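Local coordinates for LPP20 lipofamily protein (Helicobacter pylori R046Wa, PDB 4KZS) that is a secreted protein of unknown function, possibly linked to the outer membrane and the Tol-Pal system, at residues Y114-P126 against V161-N174. Sequence-based numbering, arbitrary orientation.
Sequences YNALYGQFSTLMP and VGSLENYEKIYYQN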
ATOM      1  N   TYR A 114      11.304  -6.974   5.758  1.00 41.70           N
ATOM      2  CA  TYR A 114      11.523  -7.091   4.331  1.00 43.15           C
ATOM      3  C   TYR A 114      11.173  -8.485   3.817  1.00 46.68           C
ATOM      4  O   TYR A 114      10.266  -8.586   2.998  1.00 48.14           O
ATOM      5  CB  TYR A 114      12.964  -6.780   3.998  1.00 44.65           C
ATOM      6  CG  TYR A 114      13.248  -6.817   2.549  1.00 47.54           C
ATOM      7  CD1 TYR A 114      13.495  -8.008   1.935  1.00 56.89           C
ATOM      8  CD2 TYR A 114      13.295  -5.658   1.789  1.00 53.89           C
ATOM      9  CE1 TYR A 114      13.782  -8.076   0.590  1.00 66.90           C
ATOM     10  CE2 TYR A 114      13.575  -5.701   0.431  1.00 61.53           C
ATOM     11  CZ  TYR A 114      13.823  -6.931  -0.171  1.00 68.94           C
ATOM     12  OH  TYR A 114      14.115  -7.066  -1.524  1.00 69.20           O
ATOM     13  N   ASN A 115      11.864  -9.544   4.305  1.00 41.23           N
ATOM     14  CA  ASN A 115      11.553 -10.927   3.945  1.00 35.93           C
ATOM     15  C   ASN A 115      10.050 -11.214   4.006  1.00 42.57           C
ATOM     16  O   ASN A 115       9.522 -11.911   3.154  1.00 53.91           O
ATOM     17  CB  ASN A 115      12.295 -11.899   4.803  1.00 33.68           C
ATOM     18  CG  ASN A 115      13.801 -11.707   4.718  1.00 38.84           C
ATOM     19  OD1 ASN A 115      14.302 -11.106   3.765  1.00 36.75           O
ATOM     20  ND2 ASN A 115      14.537 -12.177   5.736  1.00 38.05           N
ATOM     21  N   ALA A 116       9.347 -10.605   4.946  1.00 40.70           N
ATOM     22  CA  ALA A 116       7.929 -10.839   5.103  1.00 45.02           C
ATOM     23  C   ALA A 116       7.203 -10.139   3.988  1.00 53.51           C
ATOM     24  O   ALA A 116       6.222 -10.660   3.472  1.00 67.20           O
ATOM     25  CB  ALA A 116       7.438 -10.336   6.456  1.00 36.27           C
ATOM     26  N   LEU A 117       7.686  -8.962   3.604  1.00 56.40           N
ATOM     27  CA  LEU A 117       7.106  -8.267   2.451  1.00 55.65           C
ATOM     28  C   LEU A 117       7.315  -9.060   1.145  1.00 57.75           C
ATOM     29  O   LEU A 117       6.383  -9.140   0.353  1.00 55.74           O
ATOM     30  CB  LEU A 117       7.618  -6.826   2.328  1.00 48.12           C
ATOM     31  CG  LEU A 117       7.083  -5.965   3.480  1.00 46.26           C
ATOM     32  CD1 LEU A 117       7.897  -4.688   3.625  1.00 42.26           C
ATOM     33  CD2 LEU A 117       5.622  -5.639   3.319  1.00 45.86           C
ATOM     34  N   TYR A 118       8.504  -9.651   0.953  1.00 52.74           N
ATOM     35  CA  TYR A 118       8.879 -10.353  -0.279  1.00 55.16           C
ATOM     36  C   TYR A 118       7.927 -11.501  -0.448  1.00 64.53           C
ATOM     37  O   TYR A 118       7.165 -11.578  -1.406  1.00 77.07           O
ATOM     38  CB  TYR A 118      10.256 -10.944  -0.104  1.00 59.41           C
ATOM     39  CG  TYR A 118      11.192 -11.023  -1.306  1.00 64.07           C
ATOM     40  CD1 TYR A 118      11.018 -11.970  -2.314  1.00 66.13           C
ATOM     41  CD2 TYR A 118      12.320 -10.205  -1.364  1.00 74.38           C
ATOM     42  CE1 TYR A 118      11.916 -12.071  -3.374  1.00 68.50           C
ATOM     43  CE2 TYR A 118      13.233 -10.284  -2.405  1.00 85.24           C
ATOM     44  CZ  TYR A 118      13.027 -11.214  -3.413  1.00 89.04           C
ATOM     45  OH  TYR A 118      13.953 -11.271  -4.441  1.00103.90           O
ATOM     46  N   GLY A 119       7.915 -12.374   0.546  1.00 67.38           N
ATOM     47  CA  GLY A 119       7.068 -13.539   0.501  1.00 59.57           C
ATOM     48  C   GLY A 119       5.590 -13.242   0.709  1.00 64.61           C
ATOM     49  O   GLY A 119       4.764 -14.153   0.832  1.00 71.43           O
ATOM     50  N   GLN A 120       5.223 -11.981   0.784  1.00 59.28           N
ATOM     51  CA  GLN A 120       3.809 -11.706   0.821  1.00 57.37           C
ATOM     52  C   GLN A 120       3.375 -11.378  -0.599  1.00 72.81           C
ATOM     53  O   GLN A 120       2.182 -11.391  -0.896  1.00 76.98           O
ATOM     54  CB  GLN A 120       3.526 -10.526   1.715  1.00 48.77           C
ATOM     55  CG  GLN A 120       2.054 -10.333   1.892  1.00 65.41           C
ATOM     56  CD  GLN A 120       1.753  -9.201   2.812  1.00 78.65           C
ATOM     57  OE1 GLN A 120       2.544  -8.902   3.715  1.00 81.10           O
ATOM     58  NE2 GLN A 120       0.603  -8.542   2.594  1.00 90.27           N
ATOM     59  N   PHE A 121       4.355 -11.049  -1.451  1.00 73.77           N
ATOM     60  CA  PHE A 121       4.108 -10.530  -2.783  1.00 81.91           C
ATOM     61  C   PHE A 121       3.759 -11.710  -3.621  1.00 86.63           C
ATOM     62  O   PHE A 121       2.775 -11.680  -4.358  1.00 83.22           O
ATOM     63  CB  PHE A 121       5.364  -9.870  -3.364  1.00 91.27           C
ATOM     64  CG  PHE A 121       5.094  -8.905  -4.493  1.00 96.65           C
ATOM     65  CD1 PHE A 121       4.519  -7.663  -4.242  1.00104.82           C
ATOM     66  CD2 PHE A 121       5.430  -9.220  -5.802  1.00104.65           C
ATOM     67  CE1 PHE A 121       4.283  -6.759  -5.272  1.00112.70           C
ATOM     68  CE2 PHE A 121       5.208  -8.318  -6.838  1.00107.88           C
ATOM     69  CZ  PHE A 121       4.638  -7.082  -6.569  1.00108.76           C
ATOM     70  N   SER A 122       4.574 -12.756  -3.481  1.00 93.31           N
ATOM     71  CA  SER A 122       4.372 -14.005  -4.204  1.00 89.16           C
ATOM     72  C   SER A 122       2.939 -14.501  -4.050  1.00 79.89           C
ATOM     73  O   SER A 122       2.380 -15.057  -4.983  1.00 91.18           O
ATOM     74  CB  SER A 122       5.363 -15.053  -3.742  1.00 96.20           C
ATOM     75  OG  SER A 122       5.266 -15.168  -2.339  1.00114.87           O
ATOM     76  N   THR A 123       2.326 -14.242  -2.897  1.00 78.65           N
ATOM     77  CA  THR A 123       0.928 -14.628  -2.656  1.00 82.50           C
ATOM     78  C   THR A 123      -0.098 -13.618  -3.215  1.00 92.94           C
ATOM     79  O   THR A 123      -1.296 -13.662  -2.883  1.00 88.43           O
ATOM     80  CB  THR A 123       0.644 -14.912  -1.155  1.00 68.47           C
ATOM     81  OG1 THR A 123       0.208 -13.716  -0.489  1.00 66.69           O
ATOM     82  CG2 THR A 123       1.862 -15.537  -0.471  1.00 59.20           C
ATOM     83  N   LEU A 124       0.381 -12.715  -4.062  1.00 97.92           N
ATOM     84  CA  LEU A 124      -0.466 -11.686  -4.636  1.00 95.10           C
ATOM     85  C   LEU A 124      -0.433 -11.676  -6.158  1.00106.65           C
ATOM     86  O   LEU A 124      -1.271 -11.034  -6.778  1.00113.83           O
ATOM     87  CB  LEU A 124      -0.067 -10.322  -4.092  1.00 83.78           C
ATOM     88  CG  LEU A 124      -0.743  -9.924  -2.796  1.00 79.67           C
ATOM     89  CD1 LEU A 124      -0.209  -8.571  -2.347  1.00 75.97           C
ATOM     90  CD2 LEU A 124      -2.244  -9.881  -3.011  1.00 80.86           C
ATOM     91  N   MET A 125       0.516 -12.403  -6.747  1.00105.17           N
ATOM     92  CA  MET A 125       0.721 -12.447  -8.197  1.00114.36           C
ATOM     93  C   MET A 125      -0.462 -12.981  -9.033  1.00138.91           C
ATOM     94  O   MET A 125      -1.535 -13.221  -8.478  1.00147.54           O
ATOM     95  CB  MET A 125       1.950 -13.276  -8.463  1.00 99.31           C
ATOM     96  CG  MET A 125       3.175 -12.650  -7.869  1.00 98.38           C
ATOM     97  SD  MET A 125       4.575 -13.645  -8.351  1.00128.60           S
ATOM     98  CE  MET A 125       4.304 -15.147  -7.391  1.00124.92           C
ATOM     99  N   PRO A 126      -0.275 -13.155 -10.374  1.00148.38           N
ATOM    100  CA  PRO A 126      -1.318 -13.650 -11.279  1.00148.13           C
ATOM    101  C   PRO A 126      -2.319 -14.650 -10.681  1.00161.74           C
ATOM    102  O   PRO A 126      -3.492 -14.293 -10.500  1.00163.57           O
ATOM    103  CB  PRO A 126      -0.503 -14.294 -12.401  1.00143.90           C
ATOM    104  CG  PRO A 126       0.697 -13.411 -12.502  1.00138.24           C
ATOM    105  CD  PRO A 126       0.921 -12.769 -11.151  1.00144.96           C
ATOM    106  N   VAL A 161      19.936  -9.791   0.405  1.00125.16           N
ATOM    107  CA  VAL A 161      18.561  -9.801  -0.171  1.00119.94           C
ATOM    108  C   VAL A 161      18.389  -9.241  -1.600  1.00111.80           C
ATOM    109  O   VAL A 161      17.332  -9.417  -2.246  1.00108.66           O
ATOM    110  CB  VAL A 161      17.487  -9.278   0.809  1.00118.27           C
ATOM    111  CG1 VAL A 161      17.187  -7.796   0.553  1.00107.76           C
ATOM    112  CG2 VAL A 161      16.243 -10.169   0.715  1.00116.03           C
ATOM    113  N   GLY A 162      19.430  -8.574  -2.080  1.00104.88           N
ATOM    114  CA  GLY A 162      19.589  -8.346  -3.519  1.00129.53           C
ATOM    115  C   GLY A 162      18.511  -7.633  -4.340  1.00136.19           C
ATOM    116  O   GLY A 162      18.731  -6.483  -4.759  1.00131.07           O
ATOM    117  N   SER A 163      17.364  -8.277  -4.609  1.00118.72           N
ATOM    118  CA  SER A 163      16.479  -7.708  -5.653  1.00 96.63           C
ATOM    119  C   SER A 163      14.936  -7.687  -5.635  1.00 93.90           C
ATOM    120  O   SER A 163      14.247  -8.686  -5.360  1.00 79.72           O
ATOM    121  CB  SER A 163      16.905  -8.167  -7.032  1.00 93.92           C
ATOM    122  OG  SER A 163      16.201  -7.385  -7.973  1.00 94.83           O
ATOM    123  N   LEU A 164      14.423  -6.516  -6.019  1.00 85.79           N
ATOM    124  CA  LEU A 164      12.996  -6.309  -6.253  1.00 77.59           C
ATOM    125  C   LEU A 164      12.696  -6.146  -7.729  1.00 73.48           C
ATOM    126  O   LEU A 164      11.568  -6.373  -8.148  1.00 78.85           O
ATOM    127  CB  LEU A 164      12.481  -5.093  -5.497  1.00 66.73           C
ATOM    128  CG  LEU A 164      12.386  -5.321  -3.992  1.00 63.11           C
ATOM    129  CD1 LEU A 164      12.343  -4.000  -3.233  1.00 59.70           C
ATOM    130  CD2 LEU A 164      11.187  -6.183  -3.666  1.00 68.98           C
ATOM    131  N   GLU A 165      13.708  -5.767  -8.506  1.00 71.48           N
ATOM    132  CA  GLU A 165      13.591  -5.563  -9.954  1.00 76.16           C
ATOM    133  C   GLU A 165      12.637  -6.539 -10.631  1.00 81.41           C
ATOM    134  O   GLU A 165      11.869  -6.166 -11.517  1.00 80.71           O
ATOM    135  CB  GLU A 165      14.956  -5.656 -10.631  1.00 76.75           C
ATOM    136  CG  GLU A 165      14.890  -5.944 -12.128  1.00 88.45           C
ATOM    137  CD  GLU A 165      16.105  -5.468 -12.892  1.00105.45           C
ATOM    138  OE1 GLU A 165      16.230  -5.852 -14.083  1.00109.58           O
ATOM    139  OE2 GLU A 165      16.922  -4.712 -12.304  1.00105.37           O
ATOM    140  N   ASN A 166      12.685  -7.787 -10.201  1.00 75.08           N
ATOM    141  CA  ASN A 166      11.879  -8.798 -10.818  1.00 72.26           C
ATOM    142  C   ASN A 166      10.440  -8.628 -10.499  1.00 67.25           C
ATOM    143  O   ASN A 166       9.579  -8.861 -11.337  1.00 66.85           O
ATOM    144  CB  ASN A 166      12.315 -10.163 -10.338  1.00 77.44           C
ATOM    145  CG  ASN A 166      12.402 -11.143 -11.465  1.00 87.11           C
ATOM    146  OD1 ASN A 166      11.383 -11.702 -11.883  1.00 94.79           O
ATOM    147  ND2 ASN A 166      13.624 -11.332 -12.004  1.00 80.27           N
ATOM    148  N   TYR A 167      10.182  -8.262  -9.257  1.00 65.49           N
ATOM    149  CA  TYR A 167       8.837  -8.111  -8.802  1.00 66.00           C
ATOM    150  C   TYR A 167       8.251  -6.891  -9.439  1.00 62.58           C
ATOM    151  O   TYR A 167       7.097  -6.884  -9.833  1.00 67.23           O
ATOM    152  CB  TYR A 167       8.831  -7.927  -7.317  1.00 71.10           C
ATOM    153  CG  TYR A 167       8.754  -9.204  -6.549  1.00 83.69           C
ATOM    154  CD1 TYR A 167       7.929 -10.240  -6.962  1.00 85.67           C
ATOM    155  CD2 TYR A 167       9.464  -9.356  -5.370  1.00 84.43           C
ATOM    156  CE1 TYR A 167       7.835 -11.407  -6.233  1.00 95.49           C
ATOM    157  CE2 TYR A 167       9.368 -10.516  -4.631  1.00 89.31           C
ATOM    158  CZ  TYR A 167       8.557 -11.543  -5.068  1.00 93.41           C
ATOM    159  OH  TYR A 167       8.449 -12.708  -4.339  1.00 98.95           O
ATOM    160  N   GLU A 168       9.055  -5.853  -9.547  1.00 57.76           N
ATOM    161  CA  GLU A 168       8.607  -4.659 -10.192  1.00 60.36           C
ATOM    162  C   GLU A 168       8.077  -5.017 -11.579  1.00 61.68           C
ATOM    163  O   GLU A 168       6.902  -4.828 -11.858  1.00 65.44           O
ATOM    164  CB  GLU A 168       9.733  -3.653 -10.239  1.00 60.23           C
ATOM    165  CG  GLU A 168       9.985  -3.028  -8.881  1.00 66.47           C
ATOM    166  CD  GLU A 168       9.064  -1.860  -8.576  1.00 73.59           C
ATOM    167  OE1 GLU A 168       9.122  -1.317  -7.460  1.00 79.95           O
ATOM    168  OE2 GLU A 168       8.292  -1.452  -9.452  1.00 73.16           O
ATOM    169  N   LYS A 169       8.926  -5.581 -12.425  1.00 61.88           N
ATOM    170  CA  LYS A 169       8.474  -6.130 -13.705  1.00 65.36           C
ATOM    171  C   LYS A 169       7.103  -6.761 -13.588  1.00 57.35           C
ATOM    172  O   LYS A 169       6.138  -6.267 -14.144  1.00 59.12           O
ATOM    173  CB  LYS A 169       9.472  -7.132 -14.290  1.00 71.61           C
ATOM    174  CG  LYS A 169       9.080  -7.640 -15.670  1.00 79.40           C
ATOM    175  CD  LYS A 169       9.172  -6.535 -16.729  1.00 88.21           C
ATOM    176  CE  LYS A 169       8.759  -7.047 -18.105  1.00 85.30           C
ATOM    177  NZ  LYS A 169       8.951  -6.109 -19.232  1.00 78.03           N
ATOM    178  N   ILE A 170       7.001  -7.838 -12.838  1.00 60.35           N
ATOM    179  CA  ILE A 170       5.701  -8.505 -12.668  1.00 56.09           C
ATOM    180  C   ILE A 170       4.563  -7.548 -12.318  1.00 53.55           C
ATOM    181  O   ILE A 170       3.404  -7.823 -12.609  1.00 57.79           O
ATOM    182  CB  ILE A 170       5.826  -9.554 -11.577  1.00 57.34           C
ATOM    183  CG1 ILE A 170       6.789 -10.638 -12.038  1.00 59.34           C
ATOM    184  CG2 ILE A 170       4.467 -10.114 -11.191  1.00 61.29           C
ATOM    185  CD1 ILE A 170       7.348 -11.431 -10.876  1.00 80.11           C
ATOM    186  N   TYR A 171       4.903  -6.436 -11.668  1.00 56.80           N
ATOM    187  CA  TYR A 171       3.929  -5.421 -11.218  1.00 54.05           C
ATOM    188  C   TYR A 171       3.509  -4.504 -12.373  1.00 55.61           C
ATOM    189  O   TYR A 171       2.329  -4.333 -12.634  1.00 62.46           O
ATOM    190  CB  TYR A 171       4.531  -4.573 -10.081  1.00 44.83           C
ATOM    191  CG  TYR A 171       3.675  -3.409  -9.630  1.00 40.60           C
ATOM    192  CD1 TYR A 171       4.125  -2.099  -9.716  1.00 40.28           C
ATOM    193  CD2 TYR A 171       2.422  -3.622  -9.111  1.00 44.63           C
ATOM    194  CE1 TYR A 171       3.343  -1.030  -9.277  1.00 37.93           C
ATOM    195  CE2 TYR A 171       1.643  -2.584  -8.647  1.00 43.68           C
ATOM    196  CZ  TYR A 171       2.103  -1.276  -8.745  1.00 40.81           C
ATOM    197  OH  TYR A 171       1.292  -0.235  -8.291  1.00 39.24           O
ATOM    198  N   TYR A 172       4.482  -3.922 -13.064  1.00 55.98           N
ATOM    199  CA  TYR A 172       4.187  -3.087 -14.221  1.00 53.57           C
ATOM    200  C   TYR A 172       3.546  -3.858 -15.348  1.00 50.97           C
ATOM    201  O   TYR A 172       2.697  -3.301 -16.057  1.00 58.24           O
ATOM    202  CB  TYR A 172       5.386  -2.257 -14.672  1.00 52.44           C
ATOM    203  CG  TYR A 172       5.636  -1.140 -13.705  1.00 49.83           C
ATOM    204  CD1 TYR A 172       6.875  -0.941 -13.152  1.00 49.35           C
ATOM    205  CD2 TYR A 172       4.594  -0.310 -13.282  1.00 51.98           C
ATOM    206  CE1 TYR A 172       7.119   0.086 -12.228  1.00 49.08           C
ATOM    207  CE2 TYR A 172       4.810   0.714 -12.353  1.00 50.42           C
ATOM    208  CZ  TYR A 172       6.077   0.898 -11.830  1.00 51.12           C
ATOM    209  OH  TYR A 172       6.317   1.867 -10.905  1.00 59.62           O
ATOM    210  N   GLN A 173       3.838  -5.150 -15.459  1.00 52.08           N
ATOM    211  CA  GLN A 173       3.236  -5.889 -16.550  1.00 61.87           C
ATOM    212  C   GLN A 173       1.934  -6.591 -16.277  1.00 58.15           C
ATOM    213  O   GLN A 173       1.362  -7.158 -17.182  1.00 70.60           O
ATOM    214  CB  GLN A 173       4.221  -6.804 -17.258  1.00 66.18           C
ATOM    215  CG  GLN A 173       4.682  -7.974 -16.449  1.00 81.26           C
ATOM    216  CD  GLN A 173       5.339  -9.009 -17.326  1.00 86.97           C
ATOM    217  OE1 GLN A 173       4.671  -9.870 -17.884  1.00 82.49           O
ATOM    218  NE2 GLN A 173       6.651  -8.920 -17.466  1.00 88.61           N
ATOM    219  N   ASN A 174       1.432  -6.528 -15.063  1.00 58.72           N
ATOM    220  CA  ASN A 174       0.189  -7.227 -14.761  1.00 54.68           C
ATOM    221  C   ASN A 174      -0.649  -6.423 -13.823  1.00 55.01           C
ATOM    222  O   ASN A 174      -1.875  -6.562 -13.812  1.00 57.24           O
ATOM    223  CB  ASN A 174       0.460  -8.585 -14.096  1.00 60.51           C
ATOM    224  CG  ASN A 174       1.214  -9.537 -14.998  1.00 72.87           C
ATOM    225  OD1 ASN A 174       0.717  -9.920 -16.059  1.00 87.43           O
ATOM    226  ND2 ASN A 174       2.420  -9.920 -14.591  1.00 61.07           N
TER
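Y167 reaches from helix 165-172 toward helix 103-121 and enters between Y118 and F121. Its CB lies beside the F121 ring, 3.7 Å from F121 CE2. CG stands anti to the carbonyl carbon, which sends the ring across to the other helix. CG, CD1 and CE1 lie against the F121 ring edge. CD2 lies between F121 CD2 and Y118 CE1, and CZ between F121 CB and the Y118 ring. F121 turns its edge to one Y167 face, with centroids 4.5 Å apart and planes at 62°. F121 CB sits over the same ring, 4.1 Å from the Y167 centroid, as a CH-pi contact. At the CE2 edge, the Y167 ring points toward the face of Y118. This second pair is offset, with centroids 4.9 Å apart and planes at 67°. At the tip, Y167 OH lies 3.9 Å from S122 CB. M125 SD borders the Y167 ring edge and also approaches I170 CD1.

Y118 OH gives a weak hydrogen bond to S163 O, 2.8 Å away, in the loop before helix 165-172. One turn before Y118, the Y114 ring takes V161 CG1 over one face, 3.8 Å from its centroid. The Y114 OH passes L164 and is hydrogen-bonded to E151 OE1 of helix 135-157. F121 also packs on M140, L143 and L144 of that helix. At the far end, P126 CD meets I170 CG2.

The two helix segments run at 37° with axes 11.7 Å apart, a spacing bridged mainly by aromatic side chains. Helix 135-157 packs against both segments, consistent with the three-helix bundle described for this protein. The chemistry is chiefly aromatic and apolar, which suggests that ring packing, rather than the one weak hydrogen bond, does most to hold the segments together.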